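Local coordinates for protein papain-like protease (Human betacoronavirus 2c EMC/2012, PDB 4RNA) that probably acts as a viral cysteine protease that cuts the coronavirus polyprotein and, as in its relatives, removes ubiquitin and ISG15 from host proteins, at residues L125-F130 with L181-R186; K71-P76 with I132-H137; F265-V270 with H283-G288. All blocks are in the same frame, centred on the assembly; numbering follows the deposited sequence.

In the fold
The three contacts run through the thumb–palm–fingers body of a papain-like peptidase. Contact 2 joins two helices of the thumb. Contact 1 lies where thumb and fingers meet: its second segment leads into strand 186-193, which ends at the zinc ligand Cys-193. The two adjoin, with Gln-136 OE1 receiving the Phe-130 N-H at 2.7 Å (probable hydrogen bond), although their centres are 18 Å apart. Contact 3 is a palm hairpin, its centre 21 Å from contact 1 (nearest atoms about 8 Å) and 30 Å from contact 2, on the opposite side of the chain's centre. It packs against helix 115-122, which begins just after the modified Cys-113, probably the catalytic cysteine as in related papain-like proteases.

Contact 1: residues L125-F130 with L181-R186; sequences LKDIKF and LCCSAR
Cys-182 SG, set anti to the carbonyl carbon by chi1 of -63°, comes against Asp-127 O and meets Lys-129, whose CG is anti to its backbone N (chi1 -169°). Cys-182 SG lies 3.6 Å from Asp-127 O and 3.8 Å from Lys-129 CB. They sit at the end of a small two-stranded antiparallel sheet, strand 128-130 with 179-181, Cys-182 just past its second strand, at the passage from the helical thumb to the zinc-bearing fingers. Its bridge here is the non-hydrogen-bonded pair Ile-128 and Leu-181, and backbone bonds flank it on both sides: Cys-182 with Asp-127 on one, Lys-129 with Glu-180 on the other. Cys-182 N donates to Asp-127 O over 2.6 Å, with 161° at the hydrogen and the donor tilted from the carbonyl plane. The same oxygen, Asp-127 O, receives a CA-H contact from Leu-181 CA at 3.3 Å, and Cys-182 CB also comes against it.

Ile-128 and Leu-181 share one face of the sheet. Ile-128 CG2 and Leu-181 CD1 approach to 4.3 Å, a loose apolar touch that Trp-245 and Phe-139 supplement on the Ile-128 side, Leu-206 and Pro-244 on the Leu-181 side. The Lys-129 chain bends at its last two torsions, and its ammonium forms a salt bridge with Glu-180, while Lys-129 NZ lies 4.0 Å from Cys-182 SG. This is a surface contact, and Asp-127 and Cys-182 are exposed. Beyond the bridge the second segment turns off toward strand 186-193; there Cys-183 SG rests 3.9 Å from Asp-127 CB and almost as near its carboxylate carbon CG.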
loop_
_atom_site.group_PDB
_atom_site.type_symbol
_atom_site.label_atom_id
_atom_site.label_comp_id
_atom_site.label_asym_id
_atom_site.label_seq_id
_atom_site.Cartn_x
_atom_site.Cartn_y
_atom_site.Cartn_z
ATOM N N LEU A 125 17.874 -14.374 0.233
ATOM C CA LEU A 125 18.493 -13.471 -0.807
ATOM C C LEU A 125 19.868 -12.881 -0.461
ATOM O O LEU A 125 20.033 -12.269 0.617
ATOM C CB LEU A 125 17.546 -12.283 -1.153
ATOM C CG LEU A 125 16.147 -12.639 -1.719
ATOM C CD1 LEU A 125 15.129 -11.501 -1.771
ATOM C CD2 LEU A 125 16.168 -13.533 -2.981
ATOM N N LYS A 126 20.826 -12.930 -1.416
ATOM C CA LYS A 126 22.141 -12.509 -1.073
ATOM C C LYS A 126 22.310 -11.145 -1.707
ATOM O O LYS A 126 21.598 -10.792 -2.669
ATOM C CB LYS A 126 23.186 -13.519 -1.608
ATOM C CG LYS A 126 23.144 -14.895 -0.899
ATOM C CD LYS A 126 23.202 -14.803 0.647
ATOM C CE LYS A 126 22.272 -15.809 1.346
ATOM N NZ LYS A 126 21.981 -15.510 2.778
ATOM N N ASP A 127 23.243 -10.378 -1.186
ATOM C CA ASP A 127 23.650 -9.126 -1.834
ATOM C C ASP A 127 22.578 -8.041 -1.915
ATOM O O ASP A 127 22.665 -7.180 -2.798
ATOM C CB ASP A 127 24.206 -9.391 -3.246
ATOM C CG ASP A 127 25.432 -10.271 -3.210
ATOM O OD1 ASP A 127 26.408 -9.874 -2.531
ATOM O OD2 ASP A 127 25.402 -11.371 -3.816
ATOM N N ILE A 128 21.602 -8.083 -1.010
ATOM C CA ILE A 128 20.587 -7.036 -0.891
ATOM C C ILE A 128 20.778 -6.234 0.396
ATOM O O ILE A 128 21.249 -6.765 1.420
ATOM C CB ILE A 128 19.141 -7.592 -0.872
ATOM C CG1 ILE A 128 18.933 -8.428 0.383
ATOM C CG2 ILE A 128 18.870 -8.382 -2.153
ATOM C CD1 ILE A 128 17.480 -8.894 0.574
ATOM N N LYS A 129 20.458 -4.949 0.278
ATOM C CA LYS A 129 20.466 -3.989 1.375
ATOM C C LYS A 129 19.244 -3.065 1.170
ATOM O O LYS A 129 18.907 -2.738 0.040
ATOM C CB LYS A 129 21.742 -3.147 1.336
ATOM C CG LYS A 129 21.967 -2.309 2.581
ATOM C CD LYS A 129 23.173 -1.365 2.481
ATOM C CE LYS A 129 23.001 -0.308 1.395
ATOM N NZ LYS A 129 23.183 -0.952 0.059
ATOM N N PHE A 130 18.614 -2.653 2.267
ATOM C CA PHE A 130 17.455 -1.771 2.202
ATOM C C PHE A 130 17.928 -0.337 2.166
ATOM O O PHE A 130 18.826 0.025 2.909
ATOM C CB PHE A 130 16.496 -2.045 3.373
ATOM C CG PHE A 130 15.751 -3.325 3.197
ATOM C CD1 PHE A 130 14.745 -3.411 2.231
ATOM C CD2 PHE A 130 16.093 -4.466 3.935
ATOM C CE1 PHE A 130 14.087 -4.615 2.012
ATOM C CE2 PHE A 130 15.441 -5.672 3.730
ATOM C CZ PHE A 130 14.441 -5.754 2.757
ATOM N N LEU A 181 20.603 -3.822 -4.777
ATOM C CA LEU A 181 21.526 -4.920 -4.923
ATOM C C LEU A 181 22.915 -4.380 -4.606
ATOM O O LEU A 181 23.233 -3.261 -5.005
ATOM C CB LEU A 181 21.478 -5.357 -6.391
ATOM C CG LEU A 181 21.879 -6.805 -6.617
ATOM C CD1 LEU A 181 20.930 -7.735 -5.852
ATOM C CD2 LEU A 181 21.823 -7.053 -8.128
ATOM N N CYS A 182 23.739 -5.158 -3.925
ATOM C CA CYS A 182 25.123 -4.743 -3.588
ATOM C C CYS A 182 26.147 -5.182 -4.639
ATOM O O CYS A 182 27.332 -5.079 -4.423
ATOM C CB CYS A 182 25.509 -5.320 -2.233
ATOM S SG CYS A 182 24.450 -4.669 -0.907
ATOM N N CYS A 183 25.679 -5.701 -5.763
ATOM C CA CYS A 183 26.544 -6.130 -6.853
ATOM C C CYS A 183 25.875 -5.702 -8.180
ATOM O O CYS A 183 24.800 -5.093 -8.145
ATOM C CB CYS A 183 26.764 -7.655 -6.762
ATOM S SG CYS A 183 25.319 -8.776 -6.884
ATOM N N SER A 184 26.486 -6.030 -9.327
ATOM C CA SER A 184 25.919 -5.835 -10.654
ATOM C C SER A 184 24.832 -6.844 -10.985
ATOM O O SER A 184 24.941 -8.008 -10.584
ATOM C CB SER A 184 27.023 -6.128 -11.652
ATOM O OG SER A 184 27.699 -4.936 -11.898
ATOM N N ALA A 185 23.799 -6.430 -11.712
ATOM C CA ALA A 185 22.949 -7.441 -12.349
ATOM C C ALA A 185 22.441 -6.823 -13.608
ATOM O O ALA A 185 22.346 -5.594 -13.712
ATOM C CB ALA A 185 21.803 -7.844 -11.439
ATOM N N ARG A 186 22.113 -7.652 -14.584
ATOM C CA ARG A 186 21.742 -7.080 -15.847
ATOM C C ARG A 186 20.811 -8.019 -16.560
ATOM O O ARG A 186 21.008 -9.229 -16.506
ATOM C CB ARG A 186 23.010 -6.885 -16.628
ATOM C CG ARG A 186 22.865 -6.112 -17.908
ATOM C CD ARG A 186 24.196 -6.189 -18.624
ATOM N NE ARG A 186 24.077 -5.478 -19.878
ATOM C CZ ARG A 186 23.928 -4.154 -19.983
ATOM N NH1 ARG A 186 23.907 -3.367 -18.901
ATOM N NH2 ARG A 186 23.800 -3.612 -21.188
#

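Contact 2: residues K71-P76 with I132-H137; sequences KELYGP and IPALQH
Leu-73 and Ala-134 join the last turn of helix 64-74 to the first turn of helix 133-143. From Leu-73 CB, which points neither at the other segment nor away from it, chi1 of 168° puts CG anti to the backbone N. Leu-73 CG lies 3.9 Å from Ala-134 CB and sits over the centre of the Tyr-74 ring, 3.7 Å above its plane. Leu-73 CD1 goes farther across, reaching Ala-134 CB at 3.6 Å and Pro-133 CB more loosely; Leu-73 CD2 stays over the same ring face, nearest Tyr-74 CE2. Tyr-74 CE1 closes in on Ala-134 CB at 3.4 Å, so that methyl sits in the corner between leucine branch and ring.

The backbone joins the helix ends directly. Ala-134 N donates to Leu-73 O over 2.9 Å, the donor in the carbonyl plane, so a carbonyl at the C-terminal end of one helix takes an N-H from the first turn of the next, a placement in which the two helix dipoles would favour each other. Ile-132, the N-cap residue, lays CG2 3.2 Å from that same Leu-73 O. Gly-75 then ends helix 64-74 with backbone angles that would drive a side chain into Tyr-74 O. Helix 148-158 backs this thumb junction: Tyr-157 OH is hydrogen-bonded to Tyr-74 O and its side chain touches Ile-132, while Leu-153 packs on Tyr-74.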
loop_
_atom_site.group_PDB
_atom_site.type_symbol
_atom_site.label_atom_id
_atom_site.label_comp_id
_atom_site.label_asym_id
_atom_site.label_seq_id
_atom_site.Cartn_x
_atom_site.Cartn_y
_atom_site.Cartn_z
ATOM N N LYS A 71 11.409 11.357 7.660
ATOM C CA LYS A 71 11.815 11.030 6.284
ATOM C C LYS A 71 13.203 10.374 6.235
ATOM O O LYS A 71 13.440 9.456 5.442
ATOM C CB LYS A 71 11.788 12.260 5.367
ATOM C CG LYS A 71 10.408 12.879 5.169
ATOM C CD LYS A 71 10.424 13.919 4.049
ATOM C CE LYS A 71 11.388 15.074 4.337
ATOM N NZ LYS A 71 10.764 16.255 5.023
ATOM N N GLU A 72 14.117 10.833 7.075
ATOM C CA GLU A 72 15.457 10.281 7.038
ATOM C C GLU A 72 15.495 8.820 7.509
ATOM O O GLU A 72 16.252 8.056 7.002
ATOM C CB GLU A 72 16.423 11.132 7.843
ATOM C CG GLU A 72 16.778 12.444 7.170
ATOM C CD GLU A 72 17.566 13.377 8.077
ATOM O OE1 GLU A 72 17.974 12.971 9.196
ATOM O OE2 GLU A 72 17.781 14.546 7.681
ATOM N N LEU A 73 14.661 8.430 8.459
ATOM C CA LEU A 73 14.725 7.101 8.986
ATOM C C LEU A 73 13.771 6.144 8.216
ATOM O O LEU A 73 14.080 4.992 7.966
ATOM C CB LEU A 73 14.352 7.152 10.456
ATOM C CG LEU A 73 14.063 5.830 11.194
ATOM C CD1 LEU A 73 15.250 4.884 11.215
ATOM C CD2 LEU A 73 13.609 6.127 12.629
ATOM N N TYR A 74 12.606 6.644 7.857
ATOM C CA TYR A 74 11.595 5.849 7.236
ATOM C C TYR A 74 11.353 6.084 5.785
ATOM O O TYR A 74 10.601 5.336 5.194
ATOM C CB TYR A 74 10.278 6.057 7.950
ATOM C CG TYR A 74 10.314 5.581 9.371
ATOM C CD1 TYR A 74 10.369 4.216 9.661
ATOM C CD2 TYR A 74 10.282 6.502 10.455
ATOM C CE1 TYR A 74 10.434 3.806 10.956
ATOM C CE2 TYR A 74 10.295 6.064 11.765
ATOM C CZ TYR A 74 10.355 4.709 12.004
ATOM O OH TYR A 74 10.384 4.186 13.303
ATOM N N GLY A 75 12.013 7.058 5.170
ATOM C CA GLY A 75 11.566 7.439 3.846
ATOM C C GLY A 75 10.266 8.236 3.822
ATOM O O GLY A 75 9.692 8.518 4.889
ATOM N N PRO A 76 9.756 8.600 2.624
ATOM C CA PRO A 76 8.456 9.295 2.599
ATOM C C PRO A 76 7.336 8.288 2.896
ATOM O O PRO A 76 7.264 7.193 2.308
ATOM C CB PRO A 76 8.369 9.848 1.165
ATOM C CG PRO A 76 9.228 8.930 0.342
ATOM C CD PRO A 76 10.304 8.378 1.264
ATOM N N ILE A 132 16.115 2.135 2.876
ATOM C CA ILE A 132 15.496 2.847 4.038
ATOM C C ILE A 132 16.194 2.415 5.363
ATOM O O ILE A 132 16.233 1.226 5.684
ATOM C CB ILE A 132 13.981 2.498 4.142
ATOM C CG1 ILE A 132 13.221 3.078 2.923
ATOM C CG2 ILE A 132 13.403 3.088 5.443
ATOM C CD1 ILE A 132 11.841 2.454 2.650
ATOM N N PRO A 133 16.743 3.381 6.139
ATOM C CA PRO A 133 17.462 2.956 7.341
ATOM C C PRO A 133 16.671 2.138 8.336
ATOM O O PRO A 133 17.219 1.183 8.896
ATOM C CB PRO A 133 17.910 4.281 7.959
ATOM C CG PRO A 133 18.108 5.182 6.764
ATOM C CD PRO A 133 17.086 4.787 5.741
ATOM N N ALA A 134 15.399 2.473 8.563
ATOM C CA ALA A 134 14.664 1.693 9.556
ATOM C C ALA A 134 14.563 0.262 9.126
ATOM O O ALA A 134 14.623 -0.657 9.964
ATOM C CB ALA A 134 13.274 2.287 9.764
ATOM N N LEU A 135 14.301 0.042 7.831
ATOM C CA LEU A 135 14.159 -1.341 7.313
ATOM C C LEU A 135 15.479 -2.108 7.372
ATOM O O LEU A 135 15.504 -3.231 7.736
ATOM C CB LEU A 135 13.668 -1.357 5.867
ATOM C CG LEU A 135 12.229 -1.699 5.635
ATOM C CD1 LEU A 135 11.930 -1.616 4.113
ATOM C CD2 LEU A 135 11.848 -3.037 6.278
ATOM N N GLN A 136 16.590 -1.472 6.992
ATOM C CA GLN A 136 17.903 -2.117 7.066
ATOM C C GLN A 136 18.243 -2.479 8.502
ATOM O O GLN A 136 18.624 -3.633 8.801
ATOM C CB GLN A 136 18.974 -1.157 6.508
ATOM C CG GLN A 136 20.365 -1.814 6.227
ATOM C CD GLN A 136 20.300 -3.161 5.500
ATOM O OE1 GLN A 136 19.384 -3.430 4.704
ATOM N NE2 GLN A 136 21.247 -4.054 5.824
ATOM N N HIS A 137 17.988 -1.536 9.422
ATOM C CA HIS A 137 18.338 -1.766 10.802
ATOM C C HIS A 137 17.451 -2.890 11.287
ATOM O O HIS A 137 17.913 -3.844 11.918
ATOM C CB HIS A 137 18.217 -0.469 11.619
ATOM C CG HIS A 137 18.518 -0.655 13.074
ATOM N ND1 HIS A 137 17.565 -0.958 13.975
ATOM C CD2 HIS A 137 19.723 -0.627 13.772
ATOM C CE1 HIS A 137 18.122 -1.091 15.201
ATOM N NE2 HIS A 137 19.441 -0.892 15.076
#

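Contact 3: residues F265-V270 with H283-G288; sequences FVAFNV and HARLKG
Ala-284 CB lies over one face of the Phe-268 ring in a CH-pi contact, 3.7 Å from the centroid and 17° off the normal, displaced toward the rim. Leu-286 CD2 meets the ring edge at Phe-268 CE1 (3.8 Å), the two side chains crossing at about a right angle, and its other branch, CD1, touches Phe-265 CE1.

Behind this apolar face runs the backbone ladder of an antiparallel hairpin, strands 267-272 and 280-287, part of the beta-sheet palm. Phe-268 and Ala-284 form a hydrogen-bonded pair of it: Ala-284 N gives to Phe-268 O at 2.8 Å, and Phe-268 N gives to Ala-284 O. Leu-286 N adds a bond to Val-266 O, 3.1 Å away, from above the carbonyl plane.

Ala-267, Asn-269, His-283 and Arg-285 occupy the other face, where a polar chain runs from Arg-285 through His-283 and crosses to Asn-269. His-283 ND1 donates in its ring plane to Asn-269 OD1 (2.8 Å), with amide and imidazole planes 51° apart, and at the far side of the ring NE2 accepts from Arg-285 NE at 2.9 Å, nearly straight at 170°. Both ends are held from helix 115-122: Arg-285 NH2 bonds to Met-120 O, while Asn-269 ND2 bonds to Thr-121 OG1 and also to Asp-311 OD2 of the adjoining strand 304-315.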
loop_
_atom_site.group_PDB
_atom_site.type_symbol
_atom_site.label_atom_id
_atom_site.label_comp_id
_atom_site.label_asym_id
_atom_site.label_seq_id
_atom_site.Cartn_x
_atom_site.Cartn_y
_atom_site.Cartn_z
ATOM N N PHE A 265 16.187 -24.532 -9.110
ATOM C CA PHE A 265 15.575 -23.566 -8.195
ATOM C C PHE A 265 15.914 -24.045 -6.777
ATOM O O PHE A 265 16.179 -25.237 -6.586
ATOM C CB PHE A 265 14.087 -23.344 -8.474
ATOM C CG PHE A 265 13.275 -24.618 -8.565
ATOM C CD1 PHE A 265 12.781 -25.204 -7.422
ATOM C CD2 PHE A 265 13.018 -25.226 -9.819
ATOM C CE1 PHE A 265 12.059 -26.390 -7.479
ATOM C CE2 PHE A 265 12.271 -26.402 -9.882
ATOM C CZ PHE A 265 11.812 -26.983 -8.707
ATOM N N VAL A 266 15.965 -23.129 -5.827
ATOM C CA VAL A 266 16.343 -23.431 -4.442
ATOM C C VAL A 266 15.158 -23.370 -3.495
ATOM O O VAL A 266 15.226 -23.853 -2.370
ATOM C CB VAL A 266 17.545 -22.567 -3.953
ATOM C CG1 VAL A 266 18.755 -22.751 -4.897
ATOM C CG2 VAL A 266 17.146 -21.117 -3.804
ATOM N N ALA A 267 14.077 -22.707 -3.900
ATOM C CA ALA A 267 12.920 -22.526 -3.042
ATOM C C ALA A 267 11.730 -22.009 -3.843
ATOM O O ALA A 267 11.900 -21.492 -4.918
ATOM C CB ALA A 267 13.173 -21.546 -1.870
ATOM N N PHE A 268 10.511 -22.194 -3.324
ATOM C CA PHE A 268 9.335 -21.664 -3.999
ATOM C C PHE A 268 8.203 -21.497 -3.025
ATOM O O PHE A 268 8.171 -22.182 -1.989
ATOM C CB PHE A 268 8.914 -22.553 -5.213
ATOM C CG PHE A 268 8.611 -23.992 -4.848
ATOM C CD1 PHE A 268 9.633 -24.931 -4.760
ATOM C CD2 PHE A 268 7.332 -24.361 -4.558
ATOM C CE1 PHE A 268 9.401 -26.254 -4.435
ATOM C CE2 PHE A 268 7.067 -25.695 -4.240
ATOM C CZ PHE A 268 8.095 -26.639 -4.179
ATOM N N ASN A 269 7.250 -20.607 -3.331
ATOM C CA ASN A 269 6.032 -20.592 -2.506
ATOM C C ASN A 269 4.852 -21.234 -3.130
ATOM O O ASN A 269 4.762 -21.375 -4.359
ATOM C CB ASN A 269 5.655 -19.152 -2.098
ATOM C CG ASN A 269 6.771 -18.505 -1.270
ATOM O OD1 ASN A 269 7.294 -19.144 -0.362
ATOM N ND2 ASN A 269 7.122 -17.229 -1.570
ATOM N N VAL A 270 3.905 -21.629 -2.280
ATOM C CA VAL A 270 2.760 -22.343 -2.815
ATOM C C VAL A 270 1.557 -21.652 -2.187
ATOM O O VAL A 270 1.628 -21.220 -1.022
ATOM C CB VAL A 270 2.801 -23.857 -2.399
ATOM C CG1 VAL A 270 1.454 -24.494 -2.528
ATOM C CG2 VAL A 270 3.831 -24.623 -3.222
ATOM N N HIS A 283 5.777 -22.198 2.385
ATOM C CA HIS A 283 7.088 -21.895 1.822
ATOM C C HIS A 283 7.847 -23.209 1.692
ATOM O O HIS A 283 7.856 -23.994 2.645
ATOM C CB HIS A 283 7.874 -20.948 2.721
ATOM C CG HIS A 283 9.289 -20.651 2.203
ATOM N ND1 HIS A 283 9.493 -19.841 1.205
ATOM C CD2 HIS A 283 10.535 -21.124 2.600
ATOM C CE1 HIS A 283 10.807 -19.721 0.929
ATOM N NE2 HIS A 283 11.474 -20.514 1.786
ATOM N N ALA A 284 8.499 -23.440 0.543
ATOM C CA ALA A 284 9.175 -24.711 0.314
ATOM C C ALA A 284 10.642 -24.448 0.023
ATOM O O ALA A 284 11.019 -23.458 -0.681
ATOM C CB ALA A 284 8.515 -25.516 -0.830
ATOM N N ARG A 285 11.498 -25.292 0.589
ATOM C CA ARG A 285 12.946 -25.220 0.240
ATOM C C ARG A 285 13.477 -26.563 -0.234
ATOM O O ARG A 285 12.948 -27.591 0.176
ATOM C CB ARG A 285 13.768 -24.795 1.446
ATOM C CG ARG A 285 13.192 -23.570 2.127
ATOM C CD ARG A 285 14.328 -22.779 2.597
ATOM N NE ARG A 285 13.918 -21.459 3.049
ATOM C CZ ARG A 285 14.629 -20.803 3.957
ATOM N NH1 ARG A 285 15.684 -21.413 4.493
ATOM N NH2 ARG A 285 14.276 -19.585 4.364
ATOM N N LEU A 286 14.490 -26.528 -1.094
ATOM C CA LEU A 286 15.108 -27.745 -1.597
ATOM C C LEU A 286 16.422 -27.989 -0.914
ATOM O O LEU A 286 17.415 -27.262 -1.133
ATOM C CB LEU A 286 15.397 -27.634 -3.086
ATOM C CG LEU A 286 14.231 -27.439 -4.098
ATOM C CD1 LEU A 286 14.531 -28.268 -5.328
ATOM C CD2 LEU A 286 12.820 -27.714 -3.602
ATOM N N LYS A 287 16.480 -29.055 -0.138
ATOM C CA LYS A 287 17.684 -29.343 0.593
ATOM C C LYS A 287 17.792 -30.825 0.793
ATOM O O LYS A 287 16.790 -31.444 1.134
ATOM C CB LYS A 287 17.547 -28.695 1.971
ATOM C CG LYS A 287 18.869 -28.362 2.618
ATOM C CD LYS A 287 18.810 -27.031 3.379
ATOM C CE LYS A 287 17.897 -27.106 4.596
ATOM N NZ LYS A 287 18.271 -25.957 5.493
ATOM N N GLY A 288 19.001 -31.365 0.677
ATOM C CA GLY A 288 19.249 -32.799 0.942
ATOM C C GLY A 288 18.451 -33.701 0.010
ATOM O O GLY A 288 17.905 -34.739 0.423
#